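Local coordinates for alanine racemase, biosynthetic (PDB 6A2F), which belongs to the alanine racemase family, two-domain dimeric enzymes that carry pyridoxal phosphate covalently bound in a TIM-barrel domain, at residues L156-C162 with Q174-F178. Sequence-based numbering, arbitrary orientation.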
loop_
_atom_site.group_PDB
_atom_site.type_symbol
_atom_site.label_atom_id
_atom_site.label_comp_id
_atom_site.label_asym_id
_atom_site.label_seq_id
_atom_site.Cartn_x
_atom_site.Cartn_y
_atom_site.Cartn_z
ATOM N N LEU A 156 -16.730 13.814 -25.471
ATOM C CA LEU A 156 -15.555 13.055 -25.889
ATOM C C LEU A 156 -14.444 13.114 -24.841
ATOM O O LEU A 156 -14.122 14.189 -24.319
ATOM C CB LEU A 156 -15.042 13.542 -27.250
ATOM C CG LEU A 156 -13.810 12.841 -27.843
ATOM C CD1 LEU A 156 -14.127 11.417 -28.276
ATOM C CD2 LEU A 156 -13.221 13.638 -29.000
ATOM N N ILE A 157 -13.864 11.952 -24.545
ATOM C CA ILE A 157 -12.761 11.847 -23.588
ATOM C C ILE A 157 -11.668 10.888 -24.090
ATOM O O ILE A 157 -11.960 9.843 -24.683
ATOM C CB ILE A 157 -13.255 11.483 -22.153
ATOM C CG1 ILE A 157 -12.129 11.650 -21.120
ATOM C CG2 ILE A 157 -13.864 10.082 -22.102
ATOM C CD1 ILE A 157 -12.551 11.453 -19.679
ATOM N N SER A 158 -10.413 11.280 -23.879
ATOM C CA SER A 158 -9.265 10.416 -24.116
ATOM C C SER A 158 -8.160 10.779 -23.131
ATOM O O SER A 158 -8.247 11.797 -22.440
ATOM C CB SER A 158 -8.773 10.533 -25.559
ATOM O OG SER A 158 -8.083 9.360 -25.950
ATOM N N HIS A 159 -7.124 9.952 -23.073
ATOM C CA HIS A 159 -6.096 10.078 -22.047
ATOM C C HIS A 159 -4.708 9.780 -22.625
ATOM O O HIS A 159 -4.532 8.784 -23.330
ATOM C CB HIS A 159 -6.426 9.133 -20.882
ATOM C CG HIS A 159 -5.560 9.318 -19.674
ATOM N ND1 HIS A 159 -5.720 10.369 -18.795
ATOM C CD2 HIS A 159 -4.539 8.574 -19.187
ATOM C CE1 HIS A 159 -4.828 10.269 -17.825
ATOM N NE2 HIS A 159 -4.099 9.187 -18.040
ATOM N N PHE A 160 -3.740 10.652 -22.327
ATOM C CA PHE A 160 -2.361 10.532 -22.826
ATOM C C PHE A 160 -1.589 9.419 -22.133
ATOM O O PHE A 160 -1.840 9.127 -20.966
ATOM C CB PHE A 160 -1.588 11.834 -22.601
ATOM C CG PHE A 160 -1.950 12.945 -23.546
ATOM C CD1 PHE A 160 -1.734 12.821 -24.916
ATOM C CD2 PHE A 160 -2.467 14.143 -23.057
ATOM C CE1 PHE A 160 -2.047 13.859 -25.781
ATOM C CE2 PHE A 160 -2.780 15.185 -23.918
ATOM C CZ PHE A 160 -2.570 15.044 -25.281
ATOM N N ALA A 161 -0.634 8.824 -22.842
ATOM C CA ALA A 161 0.235 7.787 -22.263
ATOM C C ALA A 161 1.609 8.311 -21.818
ATOM O O ALA A 161 2.264 7.705 -20.967
ATOM C CB ALA A 161 0.403 6.625 -23.237
ATOM N N CYS A 162 2.043 9.423 -22.407
ATOM C CA CYS A 162 3.413 9.903 -22.217
ATOM C C CYS A 162 3.512 11.421 -22.092
ATOM O O CYS A 162 4.580 11.997 -22.328
ATOM C CB CYS A 162 4.315 9.441 -23.368
ATOM S SG CYS A 162 4.255 7.684 -23.772
ATOM N N GLN A 174 -1.678 10.966 -30.409
ATOM C CA GLN A 174 -2.892 10.899 -29.590
ATOM C C GLN A 174 -3.746 12.147 -29.764
ATOM O O GLN A 174 -4.975 12.068 -29.808
ATOM C CB GLN A 174 -2.545 10.690 -28.111
ATOM C CG GLN A 174 -2.089 9.279 -27.777
ATOM C CD GLN A 174 -1.993 9.032 -26.286
ATOM O OE1 GLN A 174 -0.950 9.255 -25.671
ATOM N NE2 GLN A 174 -3.083 8.554 -25.697
ATOM N N LEU A 175 -3.077 13.291 -29.879
ATOM C CA LEU A 175 -3.728 14.583 -30.058
ATOM C C LEU A 175 -4.398 14.662 -31.435
ATOM O O LEU A 175 -5.533 15.135 -31.554
ATOM C CB LEU A 175 -2.701 15.706 -29.856
ATOM C CG LEU A 175 -3.043 17.179 -29.568
ATOM C CD1 LEU A 175 -2.524 18.089 -30.670
ATOM C CD2 LEU A 175 -4.515 17.451 -29.273
ATOM N N GLU A 176 -3.697 14.169 -32.458
ATOM C CA GLU A 176 -4.224 14.125 -33.823
ATOM C C GLU A 176 -5.422 13.191 -33.940
ATOM O O GLU A 176 -6.385 13.504 -34.645
ATOM C CB GLU A 176 -3.132 13.725 -34.822
ATOM C CG GLU A 176 -2.238 14.880 -35.254
ATOM C CD GLU A 176 -0.983 14.425 -35.983
ATOM O OE1 GLU A 176 -0.986 13.319 -36.576
ATOM O OE2 GLU A 176 0.014 15.180 -35.964
ATOM N N SER A 177 -5.356 12.055 -33.246
ATOM C CA SER A 177 -6.468 11.111 -33.180
ATOM C C SER A 177 -7.712 11.772 -32.581
ATOM O O SER A 177 -8.803 11.681 -33.146
ATOM C CB SER A 177 -6.073 9.880 -32.361
ATOM O OG SER A 177 -7.186 9.027 -32.148
ATOM N N PHE A 178 -7.525 12.442 -31.443
ATOM C CA PHE A 178 -8.580 13.182 -30.755
ATOM C C PHE A 178 -9.185 14.251 -31.665
ATOM O O PHE A 178 -10.404 14.294 -31.842
ATOM C CB PHE A 178 -8.024 13.814 -29.467
ATOM C CG PHE A 178 -9.079 14.364 -28.537
ATOM C CD1 PHE A 178 -9.627 15.630 -28.742
ATOM C CD2 PHE A 178 -9.506 13.625 -27.437
ATOM C CE1 PHE A 178 -10.592 16.138 -27.883
ATOM C CE2 PHE A 178 -10.467 14.129 -26.572
ATOM C CZ PHE A 178 -11.009 15.388 -26.794
HETATM O O HOH W 1 0.950 10.813 -24.607
#
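Gln174 and Phe178, one turn apart on helix 169-179, pack against the end of strand 151-157 and the loop that follows it, a buried strand-to-helix contact within a beta-alpha-beta unit of the TIM-barrel domain. At the strand end the contact is apolar. Leu156 and Phe178 approach from opposite directions, and the methyl CD2 of Leu156 sits over one face of the phenyl ring, 3.7 Å from its centroid and 15° off the normal, a CH-pi contact. The same ring turns its edge to Ser158, whose CB comes within 3.7 Å of Phe178 CD2. The OG of Ser158 is hydrogen-bonded to the carbonyl oxygen of Leu124 and to Ser126 OG.

At the loop end the contact is polar. Gln174 reaches out with an extended chain beyond CG (chi2 -170°) and sets its amide against the backbone of 159-161, gripping it at two points. Its OE1 accepts a bond from Ala161 N at 2.9 Å, with the donor in the carbonyl plane on a lone pair. NE2 gives a weak, bent bond to His159 O (2.8 Å). A backbone N-H at OE1 and a backbone carbonyl at NE2 together suit only this setting of the amide; NE2 also bonds Ser126 OG. The Phe160 ring stands nearly perpendicular to this amide, 86° between planes, and meets OE1 with its edge, CD1 lying 3.7 Å from that oxygen.

The loop so held leads toward the dimer interface: His159 NE2 hydrogen-bonds Tyr254 OH of the second subunit, a residue that lines one of the D-lysine pockets, and Ala161 packs on Gly253 of that subunit. A water extends the grip by one residue, donating to Gln174 OE1 at 2.7 Å and accepting from Cys162 N at 2.8 Å.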